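Local coordinates for RNA-binding protein RO60 (Deinococcus radiodurans, PDB 2NVO) that binds several small RNAs that accumulate during recovery from ultraviolet irradiation and contributes to the resistance of the bacterium to that radiation, at residues Val462-Asp465 / Asn466-Ala470; Asp442-Gln445 / Pro446-Ala450; Gly410-Glu413 / Gln414-Leu418. One frame throughout, in Å; residues are numbered along the deposited sequence.

All three interactions belong to the VWFA-like domain that closes the ring of the monomer; all lie near its metal-binding end, and only interaction 1 supplies a ligand, E467, to the calcium ion. Interactions 2 and 3 stand further off: the side chain of C443 is about 12 Å and that of F411 about 9 Å from the ion. The centres of interactions 2 and 3 are about 11 Å apart, those of 1 and 2 about 13 Å, and those of 1 and 3 about 14 Å. Direct packing joins them, with T468 CG2 3.8 Å from C443 SG, and P446 CA 3.6 Å from F415 CZ. V462 and F411 bring interactions 1 and 3 together on their shared sheet.

Interaction 1 of 3, residues Val462-Asp465 / Asn466-Ala470; sequences VYTD and NETWA. With CA (calcium ion), chain B.
E467 and D465 meet where the chain turns off the end of strand 459-464, and the side chain of E467 can be followed from there to the metal. Its CB passes 3.8 Å from D465 OD1, and CG stays alongside at 3.7 Å from that same oxygen. Beyond CG the chain is extended (chi2 -163°), which carries the carboxylate outward until OE2 binds the calcium ion at 2.4 Å. S372, S374 and two waters are the other ligands. This is the MIDAS-like site of the domain.

D465 serves the ion from the second shell. Water 1, a ligand of the calcium, donates to D465 OD1 at 2.5 Å, while OD2 is hydrogen-bonded to the hydroxyl of S374. The aspartate thus positions one metal-bound water and one metal-binding serine, as in MIDAS sites where an aspartate acts through water. With chi1 at 39°, the carboxylate curls over its own backbone, and OD1 there accepts a weak, bent bond from N466 N at 2.7 Å. D465 OD1 and E467 OE2 lie 4.4 Å apart; the ion and its water probably ease the repulsion between these like charges.

Behind the site, T464 CG2 meets T468 CG2 at 4.1 Å, the two side chains crossing at about a right angle. T464 OG1 is turned to D370 as its hydrogen-bonding partner. Strand 459-464 lies between strands 491-496 and 364-369, joined by backbone hydrogen bonds of V462 with I493 and V495, and of Y463 with A368 and D370, with the Y463 side chain packed against A392 and M395 of helix 388-402.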
# COMPACT_ATOMS: atom_id res chain seq x y z
N VAL A 462 -19.47 -2.13 -6.42
CA VAL A 462 -20.20 -3.12 -5.67
C VAL A 462 -19.34 -3.58 -4.50
O VAL A 462 -18.18 -3.92 -4.70
CB VAL A 462 -20.56 -4.34 -6.55
CG1 VAL A 462 -21.12 -5.51 -5.66
CG2 VAL A 462 -21.56 -3.92 -7.63
N TYR A 463 -19.91 -3.61 -3.31
CA TYR A 463 -19.19 -4.11 -2.15
C TYR A 463 -19.85 -5.41 -1.67
O TYR A 463 -21.04 -5.43 -1.37
CB TYR A 463 -19.17 -3.06 -1.04
CG TYR A 463 -18.16 -1.98 -1.26
CD1 TYR A 463 -16.81 -2.21 -1.00
CD2 TYR A 463 -18.54 -0.71 -1.72
CE1 TYR A 463 -15.85 -1.21 -1.20
CE2 TYR A 463 -17.59 0.30 -1.93
CZ TYR A 463 -16.25 0.05 -1.66
OH TYR A 463 -15.29 1.02 -1.85
N THR A 464 -19.05 -6.47 -1.56
CA THR A 464 -19.53 -7.75 -1.06
C THR A 464 -18.44 -8.38 -0.17
O THR A 464 -17.38 -7.79 0.02
CB THR A 464 -19.98 -8.69 -2.21
OG1 THR A 464 -20.65 -9.84 -1.67
CG2 THR A 464 -18.81 -9.14 -3.04
N ASP A 465 -18.73 -9.53 0.44
CA ASP A 465 -17.68 -10.18 1.23
C ASP A 465 -16.95 -11.13 0.30
O ASP A 465 -15.88 -10.81 -0.23
CB ASP A 465 -18.22 -10.87 2.50
CG ASP A 465 -19.57 -11.57 2.30
OD1 ASP A 465 -20.02 -11.76 1.16
OD2 ASP A 465 -20.18 -11.93 3.31
N ASN A 466 -17.57 -12.26 0.03
CA ASN A 466 -17.07 -13.16 -0.97
C ASN A 466 -18.21 -13.85 -1.73
O ASN A 466 -18.07 -14.99 -2.10
CB ASN A 466 -16.09 -14.15 -0.32
CG ASN A 466 -16.76 -15.07 0.69
OD1 ASN A 466 -17.91 -14.88 1.08
ND2 ASN A 466 -16.02 -16.10 1.13
N GLU A 467 -19.33 -13.16 -1.96
CA GLU A 467 -20.50 -13.82 -2.52
C GLU A 467 -21.19 -13.10 -3.67
O GLU A 467 -22.37 -12.78 -3.58
CB GLU A 467 -21.53 -14.13 -1.42
CG GLU A 467 -20.99 -15.00 -0.33
CD GLU A 467 -22.08 -15.64 0.51
OE1 GLU A 467 -22.00 -16.85 0.70
OE2 GLU A 467 -23.01 -14.97 0.98
N THR A 468 -20.45 -12.85 -4.75
CA THR A 468 -21.07 -12.46 -6.00
C THR A 468 -21.97 -13.62 -6.46
O THR A 468 -21.65 -14.79 -6.28
CB THR A 468 -20.05 -12.14 -7.09
OG1 THR A 468 -19.22 -13.29 -7.32
CG2 THR A 468 -19.18 -10.94 -6.70
N TRP A 469 -23.10 -13.26 -7.04
CA TRP A 469 -24.09 -14.23 -7.48
C TRP A 469 -24.42 -13.82 -8.91
O TRP A 469 -24.72 -12.65 -9.16
CB TRP A 469 -25.31 -14.08 -6.58
CG TRP A 469 -26.48 -14.90 -6.95
CD1 TRP A 469 -26.64 -16.23 -6.73
CD2 TRP A 469 -27.67 -14.44 -7.58
NE1 TRP A 469 -27.86 -16.64 -7.21
CE2 TRP A 469 -28.52 -15.56 -7.74
CE3 TRP A 469 -28.10 -13.20 -8.06
CZ2 TRP A 469 -29.77 -15.47 -8.35
CZ3 TRP A 469 -29.35 -13.11 -8.65
CH2 TRP A 469 -30.17 -14.23 -8.79
N ALA A 470 -24.36 -14.76 -9.84
CA ALA A 470 -24.66 -14.45 -11.23
C ALA A 470 -26.17 -14.38 -11.49
O ALA A 470 -26.92 -15.30 -11.18
CB ALA A 470 -23.99 -15.46 -12.16
CA CA B . -24.18 -13.21 2.06
O HOH W 1 -22.53 -11.80 0.92
O HOH W 2 -25.82 -13.17 0.21

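Interaction 2 of 3, residues Asp442-Gln445 / Pro446-Ala450; sequences DCAQ and PILWA
A444 and L448 are joined mainly through backbone: L448 N donates to A444 O at 3.0 Å, lying in the carbonyl plane with a C=O...N angle of 160°. I447 N adds a weak, bent bond to the same oxygen, and W449 N reaches Q445 O at 2.8 Å. The close packing lies at the proline. P446 has no N-H to offer, and its CD comes within 3.3 Å of D442 O and 3.5 Å of C443 O. C443 O is buried without a polar partner in the model; near it lies the methyl I447 CD1, at 3.8 Å.

These contacts form the N-terminal turn of helix 445-452, one of the helices packed on the central sheet of the VWFA-like domain. A type I beta turn, D442 to Q445, leads into it. D442 provides a capping bond: its OD1 accepts from A444 N at 2.9 Å, met from above the carboxylate plane, 47° out of it.

P446 and I447 are buried, both touching F460 of strand 459-464. Looser within the two segments is the approach of A444 CB to L448 CD1, 4.4 Å, bordered by helix 475-486 through P475 and Q481. Q445, partly exposed, runs out with CG anti to the backbone N (chi1 -178°) to lie along F411 and F415.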
# COMPACT_ATOMS: atom_id res chain seq x y z
N ASP A 442 -26.04 -9.39 -7.27
CA ASP A 442 -25.89 -9.42 -8.73
C ASP A 442 -25.23 -8.13 -9.21
O ASP A 442 -25.88 -7.08 -9.20
CB ASP A 442 -27.27 -9.56 -9.36
CG ASP A 442 -27.24 -9.61 -10.88
OD1 ASP A 442 -26.17 -9.44 -11.50
OD2 ASP A 442 -28.31 -9.81 -11.47
N CYS A 443 -23.99 -8.22 -9.65
CA CYS A 443 -23.22 -7.03 -10.00
C CYS A 443 -23.71 -6.36 -11.27
O CYS A 443 -23.27 -5.27 -11.59
CB CYS A 443 -21.73 -7.36 -10.16
SG CYS A 443 -20.94 -8.15 -8.68
N ALA A 444 -24.60 -7.02 -12.01
CA ALA A 444 -25.17 -6.39 -13.21
C ALA A 444 -26.31 -5.46 -12.82
O ALA A 444 -26.58 -4.46 -13.50
CB ALA A 444 -25.67 -7.46 -14.19
N GLN A 445 -26.95 -5.78 -11.72
CA GLN A 445 -28.21 -5.16 -11.36
C GLN A 445 -28.18 -3.63 -11.07
O GLN A 445 -29.13 -2.91 -11.44
CB GLN A 445 -28.84 -5.94 -10.21
CG GLN A 445 -30.19 -5.41 -9.77
CD GLN A 445 -30.87 -6.33 -8.77
OE1 GLN A 445 -30.21 -7.10 -8.06
NE2 GLN A 445 -32.19 -6.26 -8.72
N PRO A 446 -27.11 -3.13 -10.42
CA PRO A 446 -27.04 -1.67 -10.22
C PRO A 446 -26.98 -0.95 -11.56
O PRO A 446 -27.54 0.15 -11.67
CB PRO A 446 -25.69 -1.48 -9.49
CG PRO A 446 -25.40 -2.82 -8.84
CD PRO A 446 -25.97 -3.85 -9.83
N ILE A 447 -26.32 -1.55 -12.53
CA ILE A 447 -26.15 -0.94 -13.85
C ILE A 447 -27.45 -1.00 -14.65
O ILE A 447 -27.81 -0.03 -15.33
CB ILE A 447 -25.03 -1.61 -14.63
CG1 ILE A 447 -23.75 -1.62 -13.79
CG2 ILE A 447 -24.79 -0.90 -15.97
CD1 ILE A 447 -22.75 -2.62 -14.26
N LEU A 448 -28.13 -2.13 -14.58
CA LEU A 448 -29.44 -2.25 -15.19
C LEU A 448 -30.40 -1.24 -14.54
O LEU A 448 -31.15 -0.54 -15.23
CB LEU A 448 -29.97 -3.68 -15.04
CG LEU A 448 -29.19 -4.84 -15.67
CD1 LEU A 448 -29.78 -6.15 -15.20
CD2 LEU A 448 -29.19 -4.78 -17.21
N TRP A 449 -30.37 -1.16 -13.21
CA TRP A 449 -31.26 -0.27 -12.49
C TRP A 449 -31.05 1.19 -12.88
O TRP A 449 -32.01 1.91 -13.12
CB TRP A 449 -31.08 -0.42 -10.98
CG TRP A 449 -31.95 0.50 -10.16
CD1 TRP A 449 -33.25 0.28 -9.78
CD2 TRP A 449 -31.57 1.76 -9.58
NE1 TRP A 449 -33.70 1.33 -9.02
CE2 TRP A 449 -32.70 2.26 -8.89
CE3 TRP A 449 -30.39 2.53 -9.61
CZ2 TRP A 449 -32.69 3.48 -8.22
CZ3 TRP A 449 -30.38 3.75 -8.94
CH2 TRP A 449 -31.52 4.21 -8.25
N ALA A 450 -29.80 1.62 -12.93
CA ALA A 450 -29.50 3.02 -13.24
C ALA A 450 -29.99 3.39 -14.64
O ALA A 450 -30.48 4.50 -14.85
CB ALA A 450 -28.00 3.30 -13.11

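Interaction 3 of 3, residues Gly410-Glu413 / Gln414-Leu418; sequences GFAE and QFRPL
G410 and R416 form an antiparallel hydrogen-bonded pair. G410 N reaches R416 O at 2.7 Å with a C=O...N angle of 169°, and R416 N returns a bond to G410 O at 3.1 Å in the carbonyl plane. The same glycine oxygen receives a CA-H contact from F415. Beside G410 CA lies the methyl L418 CD1, at 3.4 Å.

E413, at the hairpin turn, bends about its CB-CG bond (chi2 88°) to bring its carboxylate to the R416 guanidinium. The grip is side-on: R416 NE meets E413 OE1 at 2.9 Å and R416 NH2 meets E413 OE2 at 2.9 Å, each oxygen using its syn lone pair. With the two planes only 5° apart, this paired salt bridge helps to hold both groups in one plane; E413 OE2 also has a weak hydrogen bond with S435. R416 NH1 donates in turn to P417 O. Q414 contributes chiefly its carbonyl, which accepts a weak bond from A412 N.

On the sheet face carrying the phenylalanines, F415 sets its edge toward the face of F411, with centroids 5.3 Å apart. Q445 and P446 of helix 445-452 cover this pair, while L418 packs on L369 and V371. The hairpin places strand 415-417 at one border of the sheet, next to strand 405-411, which in turn adjoins strand 364-369.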
# COMPACT_ATOMS: atom_id res chain seq x y z
N GLY A 410 -28.74 -0.96 -2.03
CA GLY A 410 -28.50 -2.24 -1.38
C GLY A 410 -29.27 -3.34 -2.06
O GLY A 410 -30.34 -3.09 -2.65
N PHE A 411 -28.72 -4.55 -2.01
CA PHE A 411 -29.34 -5.73 -2.60
C PHE A 411 -30.29 -6.35 -1.56
O PHE A 411 -30.08 -7.47 -1.08
CB PHE A 411 -28.28 -6.75 -3.03
CG PHE A 411 -27.30 -6.26 -4.09
CD1 PHE A 411 -27.55 -6.47 -5.45
CD2 PHE A 411 -26.10 -5.65 -3.73
CE1 PHE A 411 -26.64 -6.07 -6.39
CE2 PHE A 411 -25.19 -5.25 -4.69
CZ PHE A 411 -25.46 -5.46 -6.02
N ALA A 412 -31.33 -5.61 -1.21
CA ALA A 412 -32.23 -5.98 -0.12
C ALA A 412 -33.45 -6.77 -0.60
O ALA A 412 -33.36 -7.50 -1.59
CB ALA A 412 -32.63 -4.74 0.67
N GLU A 413 -34.56 -6.65 0.13
CA GLU A 413 -35.85 -7.20 -0.31
C GLU A 413 -35.95 -6.99 -1.82
O GLU A 413 -36.18 -7.92 -2.60
CB GLU A 413 -37.01 -6.46 0.37
CG GLU A 413 -36.71 -5.94 1.77
CD GLU A 413 -36.10 -4.54 1.78
OE1 GLU A 413 -36.43 -3.74 0.87
OE2 GLU A 413 -35.30 -4.24 2.70
N GLN A 414 -35.76 -5.75 -2.22
CA GLN A 414 -35.48 -5.46 -3.60
C GLN A 414 -34.33 -4.47 -3.65
O GLN A 414 -33.87 -3.99 -2.61
CB GLN A 414 -36.71 -4.88 -4.29
CG GLN A 414 -37.62 -4.11 -3.37
CD GLN A 414 -39.07 -4.40 -3.68
OE1 GLN A 414 -39.38 -5.16 -4.60
NE2 GLN A 414 -39.98 -3.80 -2.91
N PHE A 415 -33.85 -4.20 -4.86
CA PHE A 415 -32.74 -3.28 -5.04
C PHE A 415 -33.20 -1.88 -4.75
O PHE A 415 -34.04 -1.33 -5.46
CB PHE A 415 -32.18 -3.39 -6.46
CG PHE A 415 -30.86 -2.71 -6.63
CD1 PHE A 415 -29.70 -3.30 -6.14
CD2 PHE A 415 -30.78 -1.48 -7.26
CE1 PHE A 415 -28.48 -2.68 -6.29
CE2 PHE A 415 -29.56 -0.85 -7.43
CZ PHE A 415 -28.40 -1.45 -6.94
N ARG A 416 -32.69 -1.30 -3.68
CA ARG A 416 -33.26 -0.05 -3.20
C ARG A 416 -32.19 0.80 -2.56
O ARG A 416 -31.11 0.32 -2.25
CB ARG A 416 -34.36 -0.34 -2.19
CG ARG A 416 -33.84 -0.97 -0.91
CD ARG A 416 -34.81 -0.78 0.23
NE ARG A 416 -34.48 -1.63 1.37
CZ ARG A 416 -33.68 -1.27 2.36
NH1 ARG A 416 -33.11 -0.06 2.37
NH2 ARG A 416 -33.45 -2.11 3.36
N PRO A 417 -32.51 2.09 -2.34
CA PRO A 417 -31.61 3.03 -1.68
C PRO A 417 -31.46 2.65 -0.23
O PRO A 417 -32.42 2.14 0.37
CB PRO A 417 -32.36 4.36 -1.78
CG PRO A 417 -33.33 4.19 -2.89
CD PRO A 417 -33.73 2.75 -2.84
N LEU A 418 -30.27 2.87 0.33
CA LEU A 418 -30.03 2.55 1.73
C LEU A 418 -30.28 3.78 2.58
O LEU A 418 -30.46 3.70 3.79
CB LEU A 418 -28.59 2.04 1.93
CG LEU A 418 -28.32 0.53 1.95
CD1 LEU A 418 -29.38 -0.31 1.23
CD2 LEU A 418 -26.90 0.16 1.48